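Local coordinates for P450 epoxidase (Sorangium cellulosum, PDB 1Q5D), which is a cytochrome P450 family protein that holds haem and the ligand EPB in adjoining pockets, at residues F42-G47 and L187-D192; D148-I153 and T258-I263; D298-I303 and P401-I406. All coordinates share one frame; numbering follows the deposited sequence.

Contact 1 (F42-G47 and L187-D192); sequences FYWDEG and LVPRVD
Pro189 and Arg190 of the loop between helices 169-182 and 195-218 meet Trp44, Glu46 and Gly47, where the edge strand 41-44 of the mixed sheet of this cytochrome P450 fold runs into its turn. Before them in the loop, Val188 touches the ligand EPB and Phe327 of strand 325-329, so the loop that makes the contact also lines the EPB pocket. Pro189 then brings its ring against the turn. Its CG meets Trp44 CH2 at 3.6 Å, proline and indole reaching toward each other tip to tip, and it also lies 3.7 Å from Gly47 CA. The neighbouring CB of Pro189 packs 3.7 Å from Glu46 CG. Gly47 N lies over the centre of one face of the indole, and Phe17 meets the same ring system edge-to-face. Arg190 comes next, with an extended chain that crosses Glu46 at about a right angle and forms a side-on salt bridge, NE and NH2 each to one oxygen. The carboxylate and guanidinium planes are 38° apart, and the NH2 bond to Glu46 OE1, 3.0 Å, falls on the syn lone pair of that oxygen. Glu46 OE2 also accepts from a water at 2.6 Å, while the bond it takes from Arg190 NE, 2.9 Å long, is almost perfectly straight at 179°.

Contact 2 (D148-I153 and T258-I263); sequences DYAEGI and TTIYLI. With HEM (protoporphyrin IX containing Fe), chain B.
With CG2 anti to the backbone N, and CG1 anti to the carbonyl carbon (chi1 -62° in Ile260, -66° in Ile263), both isoleucines of helix 257-272 set their CG2 methyls beside Ala150. Ala150 CB, pointing toward the helix, touches both methyls, 3.8 Å from Ile263 CG2 and 4.0 Å from Ile260 CG2. The small side chain lets the backbones approach closely, with the CA atoms of Ala150 and Ile260 5.1 Å apart. Farther out, Ile260 CD1 reaches Glu151 CA at 4.0 Å. A type I turn from Ala150 to Ile153 folds the chain back, and Ile153 CG2 adds a looser contact to Ile263 CD1, while its CD1 lies over the centre of one face of the Tyr149 ring. No hydrogen bond joins the segments; the side-chain contacts are apolar, with Ala150 CB also lying against the carbonyl oxygen Ile260 O. Helix 257-272 is the later part of the long P450 helix that begins with helix 241-255, and Thr258 and Thr259 approach the haem, with Thr259 OG1 3.3 Å from its vinyl carbon CBB. On the side of segment 148-153, Tyr149 and Ile153 pack on helices 123-137 and 368-385, and Pro154 at the start of helix 154-161 touches Ile260.

Contact 3 (D298-I303 and P401-I406); sequences DNILRI and PAFRNI. With EPB (7,11-dihydroxy-8,8,10,12,16-pentamethyl-3-[1-methyl-2-(2-methyl-thiazol-4-yl)vinyl]-4,17-dioxabicyclo[14.1.0]heptadecane-5,9-dione), chain C.
Arg404 and Arg302 fasten two irregular segments of the P450 core together around a single beta bridge, Leu301 with Phe403. Backbone bonds from Arg404 N to Ile300 O and from Arg302 N to Ala402 O flank the closest point. The Arg404 chain bends at chi3 (45°), which sets NE, and crosses Asp298 at about a right angle. NH1 and NH2 both meet Asp298 OD1 in a salt bridge, the NH2 bond 2.9 Å long. Arg404 NH1 also donates to Asn299 O at 2.8 Å from above the carbonyl plane, and NE bonds to Ala25 O, so Asp298, Asn299 and Ala25 all bond to the guanidinium group. Arg302 also bends at chi3, the opposite way (-63°). Its NE and NH2 make weak bonds to Phe403 O, but its stronger partners are Pro19, Gly398 and His400, through their carbonyl oxygens. Ile300 and Phe403 lie side by side, Ile300 CD1 4.0 Å from Phe403 CE2. Leu301 CD2 approaches the same CE2 at 3.8 Å, obliquely to the ring. Leu301, Ala402 and Phe403 line the EPB pocket: Ala402 CB lies 3.3 Å from EPB O12, Leu301 CD2 lies near C51, and Phe403 CZ comes within 3.6 Å of O16.

Overall arrangement
Contacts 1 and 2 interleave along the chain, their segments alternating, and both are closed before contact 3 opens. Contact 3 lies between them in space, its centre 14 Å from each, whereas the centres of contacts 1 and 2 are 26 Å apart. It touches both: Pro401 packs on Val188 and Asp192 of contact 1, and Phe403 and Asn405 meet Thr258 and Tyr261 on helix 257-272 of contact 2. The path thus runs from the outer strand 41-44 of the mixed sheet, through the loops leading into strands 304-309 and 406-412, to the haem-side helix. Val188, Thr258 and three residues of contact 3 line the EPB pocket, so its wall draws on all three places.

Contact 1 (F42-G47 and L187-D192)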
loop_
_atom_site.group_PDB
_atom_site.type_symbol
_atom_site.label_atom_id
_atom_site.label_comp_id
_atom_site.label_asym_id
_atom_site.label_seq_id
_atom_site.Cartn_x
_atom_site.Cartn_y
_atom_site.Cartn_z
ATOM N N PHE A 42 -8.092 -19.913 -10.798
ATOM C CA PHE A 42 -9.527 -20.109 -10.819
ATOM C C PHE A 42 -10.212 -18.817 -11.207
ATOM O O PHE A 42 -9.614 -17.732 -11.094
ATOM C CB PHE A 42 -10.026 -20.621 -9.470
ATOM C CG PHE A 42 -9.904 -19.628 -8.341
ATOM C CD1 PHE A 42 -10.917 -18.699 -8.098
ATOM C CD2 PHE A 42 -8.801 -19.651 -7.494
ATOM C CE1 PHE A 42 -10.821 -17.804 -7.048
ATOM C CE2 PHE A 42 -8.701 -18.753 -6.436
ATOM C CZ PHE A 42 -9.722 -17.822 -6.218
ATOM N N TYR A 43 -11.453 -18.927 -11.684
ATOM C CA TYR A 43 -12.223 -17.736 -12.006
ATOM C C TYR A 43 -13.061 -17.319 -10.800
ATOM O O TYR A 43 -13.789 -18.129 -10.209
ATOM C CB TYR A 43 -13.124 -17.947 -13.229
ATOM C CG TYR A 43 -13.619 -16.648 -13.810
ATOM C CD1 TYR A 43 -12.871 -15.966 -14.752
ATOM C CD2 TYR A 43 -14.829 -16.089 -13.396
ATOM C CE1 TYR A 43 -13.307 -14.769 -15.281
ATOM C CE2 TYR A 43 -15.278 -14.887 -13.921
ATOM C CZ TYR A 43 -14.510 -14.235 -14.866
ATOM O OH TYR A 43 -14.925 -13.040 -15.402
ATOM N N TRP A 44 -12.945 -16.047 -10.438
ATOM C CA TRP A 44 -13.639 -15.499 -9.284
ATOM C C TRP A 44 -14.898 -14.814 -9.787
ATOM O O TRP A 44 -14.824 -13.747 -10.377
ATOM C CB TRP A 44 -12.750 -14.471 -8.573
ATOM C CG TRP A 44 -13.386 -13.815 -7.372
ATOM C CD1 TRP A 44 -14.444 -14.278 -6.627
ATOM C CD2 TRP A 44 -12.992 -12.581 -6.771
ATOM N NE1 TRP A 44 -14.735 -13.396 -5.609
ATOM C CE2 TRP A 44 -13.850 -12.349 -5.672
ATOM C CE3 TRP A 44 -11.983 -11.644 -7.043
ATOM C CZ2 TRP A 44 -13.741 -11.222 -4.864
ATOM C CZ3 TRP A 44 -11.884 -10.525 -6.249
ATOM C CH2 TRP A 44 -12.746 -10.331 -5.156
ATOM N N ASP A 45 -16.048 -15.444 -9.558
ATOM C CA ASP A 45 -17.310 -14.950 -10.091
ATOM C C ASP A 45 -17.581 -13.478 -9.770
ATOM O O ASP A 45 -17.725 -12.660 -10.677
ATOM C CB ASP A 45 -18.487 -15.860 -9.657
ATOM C CG ASP A 45 -18.619 -15.992 -8.134
ATOM O OD1 ASP A 45 -19.659 -16.531 -7.678
ATOM O OD2 ASP A 45 -17.765 -15.586 -7.301
ATOM N N GLU A 46 -17.635 -13.127 -8.491
ATOM C CA GLU A 46 -17.996 -11.758 -8.123
ATOM C C GLU A 46 -16.919 -10.754 -8.517
ATOM O O GLU A 46 -17.214 -9.593 -8.824
ATOM C CB GLU A 46 -18.303 -11.651 -6.637
ATOM C CG GLU A 46 -18.681 -10.240 -6.208
ATOM C CD GLU A 46 -19.142 -10.168 -4.774
ATOM O OE1 GLU A 46 -18.986 -11.176 -4.049
ATOM O OE2 GLU A 46 -19.642 -9.082 -4.361
ATOM N N GLY A 47 -15.670 -11.204 -8.525
ATOM C CA GLY A 47 -14.579 -10.347 -8.933
ATOM C C GLY A 47 -14.488 -10.216 -10.440
ATOM O O GLY A 47 -13.786 -9.355 -10.945
ATOM N N LEU A 187 -14.363 -1.448 -10.383
ATOM C CA LEU A 187 -13.197 -2.276 -10.685
ATOM C C LEU A 187 -13.197 -3.500 -9.790
ATOM O O LEU A 187 -13.091 -4.615 -10.273
ATOM C CB LEU A 187 -11.895 -1.495 -10.475
ATOM C CG LEU A 187 -10.567 -2.150 -10.898
ATOM C CD1 LEU A 187 -10.269 -3.380 -10.076
ATOM C CD2 LEU A 187 -10.527 -2.494 -12.371
ATOM N N VAL A 188 -13.301 -3.278 -8.481
ATOM C CA VAL A 188 -13.353 -4.368 -7.508
ATOM C C VAL A 188 -14.720 -4.408 -6.804
ATOM O O VAL A 188 -15.344 -3.368 -6.596
ATOM C CB VAL A 188 -12.187 -4.284 -6.473
ATOM C CG1 VAL A 188 -10.846 -4.288 -7.172
ATOM C CG2 VAL A 188 -12.317 -3.056 -5.606
ATOM N N PRO A 189 -15.153 -5.624 -6.453
ATOM C CA PRO A 189 -16.522 -5.974 -6.012
ATOM C C PRO A 189 -17.331 -5.170 -4.971
ATOM O O PRO A 189 -18.551 -5.008 -5.170
ATOM C CB PRO A 189 -16.347 -7.415 -5.483
ATOM C CG PRO A 189 -15.258 -7.957 -6.244
ATOM C CD PRO A 189 -14.297 -6.819 -6.532
ATOM N N ARG A 190 -16.720 -4.741 -3.876
ATOM C CA ARG A 190 -17.477 -4.207 -2.737
ATOM C C ARG A 190 -16.713 -3.069 -2.066
ATOM O O ARG A 190 -16.043 -3.277 -1.056
ATOM C CB ARG A 190 -17.724 -5.282 -1.686
ATOM C CG ARG A 190 -18.592 -6.499 -2.145
ATOM C CD ARG A 190 -18.991 -7.430 -1.022
ATOM N NE ARG A 190 -19.400 -8.756 -1.512
ATOM C CZ ARG A 190 -19.665 -9.796 -0.727
ATOM N NH1 ARG A 190 -19.613 -9.669 0.588
ATOM N NH2 ARG A 190 -20.006 -10.967 -1.256
ATOM N N VAL A 191 -16.786 -1.880 -2.643
ATOM C CA VAL A 191 -16.158 -0.715 -2.034
ATOM C C VAL A 191 -17.011 -0.316 -0.830
ATOM O O VAL A 191 -18.219 -0.114 -0.966
ATOM C CB VAL A 191 -16.047 0.435 -3.052
ATOM C CG1 VAL A 191 -15.530 1.708 -2.392
ATOM C CG2 VAL A 191 -15.145 0.031 -4.198
ATOM N N ASP A 192 -16.383 -0.192 0.337
ATOM C CA ASP A 192 -17.115 -0.161 1.612
ATOM C C ASP A 192 -17.481 1.237 2.140
ATOM O O ASP A 192 -17.315 1.509 3.325
ATOM C CB ASP A 192 -16.325 -0.938 2.683
ATOM C CG ASP A 192 -15.002 -0.252 3.072
ATOM O OD1 ASP A 192 -14.523 -0.499 4.210
ATOM O OD2 ASP A 192 -14.371 0.543 2.325
HETATM O O HOH W 1 -21.067 -7.293 -5.627
#

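Contact 2 (D148-I153 and T258-I263)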
loop_
_atom_site.group_PDB
_atom_site.type_symbol
_atom_site.label_atom_id
_atom_site.label_comp_id
_atom_site.label_asym_id
_atom_site.label_seq_id
_atom_site.Cartn_x
_atom_site.Cartn_y
_atom_site.Cartn_z
ATOM N N ASP A 148 -4.574 6.112 17.445
ATOM C CA ASP A 148 -3.742 7.013 18.232
ATOM C C ASP A 148 -2.285 7.087 17.746
ATOM O O ASP A 148 -1.482 7.871 18.269
ATOM C CB ASP A 148 -3.749 6.579 19.697
ATOM C CG ASP A 148 -5.139 6.509 20.278
ATOM O OD1 ASP A 148 -5.958 7.395 19.971
ATOM O OD2 ASP A 148 -5.493 5.604 21.066
ATOM N N TYR A 149 -1.932 6.269 16.761
ATOM C CA TYR A 149 -0.517 6.139 16.408
ATOM C C TYR A 149 -0.295 5.986 14.925
ATOM O O TYR A 149 0.111 6.933 14.262
ATOM C CB TYR A 149 0.097 4.961 17.155
ATOM C CG TYR A 149 1.615 4.936 17.172
ATOM C CD1 TYR A 149 2.346 6.037 17.620
ATOM C CD2 TYR A 149 2.311 3.807 16.760
ATOM C CE1 TYR A 149 3.731 6.017 17.655
ATOM C CE2 TYR A 149 3.707 3.767 16.798
ATOM C CZ TYR A 149 4.408 4.877 17.242
ATOM O OH TYR A 149 5.783 4.854 17.282
ATOM N N ALA A 150 -0.563 4.791 14.404
ATOM C CA ALA A 150 -0.262 4.492 13.013
ATOM C C ALA A 150 -0.976 5.447 12.064
ATOM O O ALA A 150 -0.419 5.874 11.052
ATOM C CB ALA A 150 -0.605 3.004 12.673
ATOM N N GLU A 151 -2.220 5.780 12.393
ATOM C CA GLU A 151 -3.036 6.618 11.522
ATOM C C GLU A 151 -2.430 8.004 11.305
ATOM O O GLU A 151 -2.630 8.629 10.264
ATOM C CB GLU A 151 -4.412 6.775 12.159
ATOM C CG GLU A 151 -5.502 7.310 11.262
ATOM C CD GLU A 151 -6.854 7.202 11.949
ATOM O OE1 GLU A 151 -7.399 6.085 11.989
ATOM O OE2 GLU A 151 -7.339 8.226 12.476
ATOM N N GLY A 152 -1.695 8.499 12.294
ATOM C CA GLY A 152 -1.198 9.860 12.201
ATOM C C GLY A 152 0.224 9.994 11.683
ATOM O O GLY A 152 0.793 11.092 11.722
ATOM N N ILE A 153 0.809 8.900 11.200
ATOM C CA ILE A 153 2.212 8.946 10.763
ATOM C C ILE A 153 2.428 9.104 9.255
ATOM O O ILE A 153 3.122 10.020 8.813
ATOM C CB ILE A 153 3.009 7.739 11.333
ATOM C CG1 ILE A 153 3.038 7.815 12.862
ATOM C CG2 ILE A 153 4.433 7.721 10.767
ATOM C CD1 ILE A 153 3.582 6.576 13.529
ATOM N N THR A 258 -1.589 2.016 3.089
ATOM C CA THR A 258 -0.631 0.920 3.043
ATOM C C THR A 258 0.289 1.014 4.254
ATOM O O THR A 258 0.461 0.052 5.001
ATOM C CB THR A 258 0.186 0.987 1.736
ATOM O OG1 THR A 258 0.763 2.293 1.599
ATOM C CG2 THR A 258 -0.728 0.895 0.526
ATOM N N THR A 259 0.868 2.190 4.474
ATOM C CA THR A 259 1.836 2.323 5.562
ATOM C C THR A 259 1.205 2.208 6.947
ATOM O O THR A 259 1.824 1.707 7.877
ATOM C CB THR A 259 2.595 3.650 5.446
ATOM O OG1 THR A 259 3.048 3.838 4.091
ATOM C CG2 THR A 259 3.868 3.586 6.277
ATOM N N ILE A 260 -0.021 2.702 7.089
ATOM C CA ILE A 260 -0.738 2.561 8.340
ATOM C C ILE A 260 -0.824 1.077 8.706
ATOM O O ILE A 260 -0.572 0.675 9.858
ATOM C CB ILE A 260 -2.172 3.180 8.202
ATOM C CG1 ILE A 260 -2.094 4.689 7.906
ATOM C CG2 ILE A 260 -3.016 2.903 9.458
ATOM C CD1 ILE A 260 -3.474 5.369 7.745
ATOM N N TYR A 261 -1.199 0.253 7.734
ATOM C CA TYR A 261 -1.370 -1.172 8.025
ATOM C C TYR A 261 -0.041 -1.889 8.255
ATOM O O TYR A 261 0.045 -2.783 9.076
ATOM C CB TYR A 261 -2.242 -1.847 6.969
ATOM C CG TYR A 261 -3.616 -1.206 6.974
ATOM C CD1 TYR A 261 -4.289 -1.014 8.165
ATOM C CD2 TYR A 261 -4.204 -0.739 5.805
ATOM C CE1 TYR A 261 -5.531 -0.406 8.198
ATOM C CE2 TYR A 261 -5.444 -0.120 5.831
ATOM C CZ TYR A 261 -6.091 0.041 7.043
ATOM O OH TYR A 261 -7.319 0.641 7.098
ATOM N N LEU A 262 0.998 -1.468 7.557
ATOM C CA LEU A 262 2.330 -2.029 7.825
ATOM C C LEU A 262 2.729 -1.844 9.294
ATOM O O LEU A 262 3.154 -2.802 9.990
ATOM C CB LEU A 262 3.368 -1.393 6.892
ATOM C CG LEU A 262 4.843 -1.690 7.208
ATOM C CD1 LEU A 262 5.063 -3.215 7.239
ATOM C CD2 LEU A 262 5.753 -1.040 6.165
ATOM N N ILE A 263 2.596 -0.608 9.763
ATOM C CA ILE A 263 2.910 -0.274 11.134
ATOM C C ILE A 263 2.029 -1.075 12.085
ATOM O O ILE A 263 2.522 -1.676 13.044
ATOM C CB ILE A 263 2.746 1.256 11.373
ATOM C CG1 ILE A 263 3.790 2.033 10.559
ATOM C CG2 ILE A 263 2.876 1.572 12.856
ATOM C CD1 ILE A 263 3.560 3.529 10.478
HETATM C CHA HEM B . 3.000 0.574 -6.337
HETATM C CHB HEM B . 2.836 -1.920 -2.216
HETATM C CHC HEM B . 3.981 2.106 0.259
HETATM C CHD HEM B . 3.557 4.679 -3.778
HETATM C C1A HEM B . 2.946 -0.463 -5.444
HETATM C C2A HEM B . 2.801 -1.861 -5.778
HETATM C C3A HEM B . 2.735 -2.550 -4.639
HETATM C C4A HEM B . 2.849 -1.610 -3.548
HETATM C CMA HEM B . 2.580 -4.091 -4.511
HETATM C CAA HEM B . 2.731 -2.432 -7.214
HETATM C CBA HEM B . 1.277 -2.678 -7.627
HETATM C CGA HEM B . 1.251 -3.332 -8.998
HETATM O O1A HEM B . 0.135 -3.503 -9.580
HETATM O O2A HEM B . 2.349 -3.667 -9.529
HETATM C C1B HEM B . 3.133 -1.030 -1.225
HETATM C C2B HEM B . 3.229 -1.395 0.167
HETATM C C3B HEM B . 3.523 -0.300 0.850
HETATM C C4B HEM B . 3.637 0.810 -0.073
HETATM C CMB HEM B . 2.995 -2.798 0.789
HETATM C CAB HEM B . 3.715 -0.325 2.376
HETATM C CBB HEM B . 3.619 0.777 3.114
HETATM C C1C HEM B . 4.011 3.155 -0.610
HETATM C C2C HEM B . 4.374 4.520 -0.298
HETATM C C3C HEM B . 4.249 5.222 -1.427
HETATM C C4C HEM B . 3.821 4.318 -2.478
HETATM C CMC HEM B . 4.816 4.998 1.111
HETATM C CAC HEM B . 4.490 6.717 -1.705
HETATM C CBC HEM B . 5.135 7.481 -0.827
HETATM C C1D HEM B . 3.303 3.817 -4.815
HETATM C C2D HEM B . 3.001 4.254 -6.147
HETATM C C3D HEM B . 2.832 2.986 -6.951
HETATM C C4D HEM B . 3.028 1.911 -6.018
HETATM C CMD HEM B . 2.899 5.705 -6.644
HETATM C CAD HEM B . 2.534 2.870 -8.456
HETATM C CBD HEM B . 3.867 2.474 -9.103
HETATM C CGD HEM B . 3.704 2.293 -10.591
HETATM O O1D HEM B . 2.605 1.852 -11.014
HETATM O O2D HEM B . 4.663 2.598 -11.362
HETATM N NA HEM B . 2.975 -0.333 -4.073
HETATM N NB HEM B . 3.391 0.334 -1.366
HETATM N NC HEM B . 3.673 3.079 -1.937
HETATM N ND HEM B . 3.303 2.433 -4.767
HETATM FE FE HEM B . 3.492 1.340 -3.035
HETATM O O HOH W 2 1.313 1.555 -2.762
#

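Contact 3 (D298-I303 and P401-I406)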
loop_
_atom_site.group_PDB
_atom_site.type_symbol
_atom_site.label_atom_id
_atom_site.label_comp_id
_atom_site.label_asym_id
_atom_site.label_seq_id
_atom_site.Cartn_x
_atom_site.Cartn_y
_atom_site.Cartn_z
ATOM N N ASP A 298 2.346 -12.046 6.687
ATOM C CA ASP A 298 0.975 -11.588 6.932
ATOM C C ASP A 298 0.633 -10.405 6.051
ATOM O O ASP A 298 0.395 -9.296 6.543
ATOM C CB ASP A 298 0.836 -11.208 8.401
ATOM C CG ASP A 298 -0.596 -11.281 8.900
ATOM O OD1 ASP A 298 -1.501 -11.759 8.176
ATOM O OD2 ASP A 298 -0.882 -10.870 10.036
ATOM N N ASN A 299 0.623 -10.638 4.747
ATOM C CA ASN A 299 0.492 -9.560 3.801
ATOM C C ASN A 299 -0.812 -8.808 4.016
ATOM O O ASN A 299 -1.872 -9.431 4.226
ATOM C CB ASN A 299 0.527 -10.091 2.374
ATOM C CG ASN A 299 0.630 -8.982 1.366
ATOM O OD1 ASN A 299 -0.365 -8.615 0.712
ATOM N ND2 ASN A 299 1.842 -8.418 1.229
ATOM N N ILE A 300 -0.722 -7.481 3.956
ATOM C CA ILE A 300 -1.863 -6.599 4.224
ATOM C C ILE A 300 -2.931 -6.563 3.133
ATOM O O ILE A 300 -4.031 -6.003 3.352
ATOM C CB ILE A 300 -1.383 -5.135 4.449
ATOM C CG1 ILE A 300 -0.715 -4.603 3.174
ATOM C CG2 ILE A 300 -0.525 -5.024 5.720
ATOM C CD1 ILE A 300 -0.432 -3.076 3.140
ATOM N N LEU A 301 -2.621 -7.098 1.961
ATOM C CA LEU A 301 -3.572 -7.074 0.852
ATOM C C LEU A 301 -4.631 -8.157 1.041
ATOM O O LEU A 301 -4.301 -9.300 1.352
ATOM C CB LEU A 301 -2.881 -7.281 -0.492
ATOM C CG LEU A 301 -1.958 -6.136 -0.930
ATOM C CD1 LEU A 301 -1.280 -6.403 -2.281
ATOM C CD2 LEU A 301 -2.804 -4.853 -0.982
ATOM N N ARG A 302 -5.893 -7.775 0.859
ATOM C CA ARG A 302 -7.034 -8.712 0.952
ATOM C C ARG A 302 -6.980 -9.753 -0.150
ATOM O O ARG A 302 -7.154 -10.958 0.085
ATOM C CB ARG A 302 -8.344 -7.927 0.808
ATOM C CG ARG A 302 -9.621 -8.778 0.987
ATOM C CD ARG A 302 -10.897 -7.933 1.048
ATOM N NE ARG A 302 -10.870 -7.061 2.209
ATOM C CZ ARG A 302 -11.316 -7.395 3.417
ATOM N NH1 ARG A 302 -11.866 -8.591 3.637
ATOM N NH2 ARG A 302 -11.223 -6.517 4.407
ATOM N N ILE A 303 -6.783 -9.288 -1.373
ATOM C CA ILE A 303 -6.666 -10.183 -2.515
ATOM C C ILE A 303 -5.279 -10.022 -3.165
ATOM O O ILE A 303 -4.470 -10.952 -3.158
ATOM C CB ILE A 303 -7.802 -9.920 -3.539
ATOM C CG1 ILE A 303 -9.164 -9.894 -2.820
ATOM C CG2 ILE A 303 -7.796 -10.987 -4.639
ATOM C CD1 ILE A 303 -10.014 -8.685 -3.155
ATOM N N PRO A 401 -11.938 -2.778 0.378
ATOM C CA PRO A 401 -11.872 -3.585 -0.846
ATOM C C PRO A 401 -10.467 -4.054 -1.208
ATOM O O PRO A 401 -10.332 -5.055 -1.926
ATOM C CB PRO A 401 -12.390 -2.635 -1.931
ATOM C CG PRO A 401 -12.227 -1.271 -1.365
ATOM C CD PRO A 401 -12.446 -1.418 0.118
ATOM N N ALA A 402 -9.442 -3.353 -0.725
ATOM C CA ALA A 402 -8.064 -3.716 -1.074
ATOM C C ALA A 402 -7.241 -4.283 0.081
ATOM O O ALA A 402 -6.283 -5.020 -0.138
ATOM C CB ALA A 402 -7.333 -2.499 -1.693
ATOM N N PHE A 403 -7.580 -3.918 1.309
ATOM C CA PHE A 403 -6.739 -4.251 2.436
ATOM C C PHE A 403 -7.461 -5.093 3.458
ATOM O O PHE A 403 -8.680 -4.958 3.654
ATOM C CB PHE A 403 -6.269 -2.971 3.145
ATOM C CG PHE A 403 -5.448 -2.064 2.277
ATOM C CD1 PHE A 403 -5.882 -0.774 1.995
ATOM C CD2 PHE A 403 -4.222 -2.486 1.782
ATOM C CE1 PHE A 403 -5.119 0.069 1.206
ATOM C CE2 PHE A 403 -3.444 -1.651 0.998
ATOM C CZ PHE A 403 -3.894 -0.369 0.701
ATOM N N ARG A 404 -6.693 -5.929 4.139
ATOM C CA ARG A 404 -7.156 -6.549 5.359
ATOM C C ARG A 404 -7.012 -5.474 6.445
ATOM O O ARG A 404 -6.098 -5.531 7.275
ATOM C CB ARG A 404 -6.308 -7.790 5.690
ATOM C CG ARG A 404 -6.172 -8.818 4.544
ATOM C CD ARG A 404 -5.096 -9.914 4.790
ATOM N NE ARG A 404 -5.204 -10.428 6.154
ATOM C CZ ARG A 404 -4.179 -10.847 6.884
ATOM N NH1 ARG A 404 -2.951 -10.846 6.379
ATOM N NH2 ARG A 404 -4.383 -11.277 8.119
ATOM N N ASN A 405 -7.918 -4.488 6.425
ATOM C CA ASN A 405 -7.750 -3.281 7.224
ATOM C C ASN A 405 -8.042 -3.498 8.707
ATOM O O ASN A 405 -9.130 -3.956 9.077
ATOM C CB ASN A 405 -8.620 -2.130 6.667
ATOM C CG ASN A 405 -10.117 -2.476 6.621
ATOM O OD1 ASN A 405 -10.506 -3.563 6.188
ATOM N ND2 ASN A 405 -10.967 -1.522 7.060
ATOM N N ILE A 406 -7.065 -3.190 9.554
ATOM C CA ILE A 406 -7.287 -3.218 10.994
ATOM C C ILE A 406 -7.899 -1.894 11.421
ATOM O O ILE A 406 -7.319 -0.824 11.187
ATOM C CB ILE A 406 -5.970 -3.441 11.764
ATOM C CG1 ILE A 406 -5.344 -4.779 11.386
ATOM C CG2 ILE A 406 -6.247 -3.422 13.263
ATOM C CD1 ILE A 406 -3.941 -5.020 12.008
HETATM O O16 EPB C . -4.877 1.460 -2.245
HETATM C C51 EPB C . -1.617 -2.086 -2.158
HETATM O O41 EPB C . 0.032 -0.090 -2.873
HETATM C C5 EPB C . -1.006 -1.049 -3.028
HETATM C C4 EPB C . -1.233 0.557 -3.061
HETATM C C16 EPB C . -4.931 1.008 -3.328
HETATM O O1 EPB C . -4.011 1.215 -4.344
HETATM C C2 EPB C . -2.784 2.141 -4.185
HETATM C C3 EPB C . -1.486 1.246 -4.295
HETATM C C20 EPB C . -2.960 3.127 -5.410
HETATM C C21 EPB C . -4.124 4.082 -5.189
HETATM C C22 EPB C . -2.147 3.114 -6.505
HETATM C C23 EPB C . -2.146 3.887 -7.748
HETATM N N26 EPB C . -3.357 4.271 -8.299
HETATM C C25 EPB C . -3.174 4.957 -9.456
HETATM C C27 EPB C . -4.356 5.472 -10.181
HETATM C C24 EPB C . -1.077 4.237 -8.483
HETATM S S1 EPB C . -1.562 5.099 -9.881
HETATM C C15 EPB C . -6.108 0.086 -3.738
HETATM C C14 EPB C . -6.733 0.365 -5.179
HETATM O O14 EPB C . -7.024 1.752 -5.142
HETATM C C13 EPB C . -7.971 -0.591 -5.631
HETATM C C29 EPB C . -9.163 -0.354 -4.639
HETATM C C30 EPB C . -8.490 -0.153 -6.998
HETATM C C12 EPB C . -7.575 -2.172 -5.571
HETATM O O12 EPB C . -8.207 -2.974 -4.813
HETATM C C11 EPB C . -6.415 -2.847 -6.403
HETATM C C28 EPB C . -7.071 -4.091 -7.050
HETATM C C10 EPB C . -5.172 -2.796 -5.565
HETATM O O10 EPB C . -5.268 -3.755 -4.466
HETATM C C9 EPB C . -4.018 -3.134 -6.488
HETATM C C91 EPB C . -3.903 -2.102 -7.508
HETATM C C8 EPB C . -2.665 -3.064 -5.871
HETATM C C7 EPB C . -2.605 -2.534 -4.380
HETATM C C6 EPB C . -1.576 -1.298 -4.584
HETATM O O HOH W 3 -6.615 -6.666 -2.392
#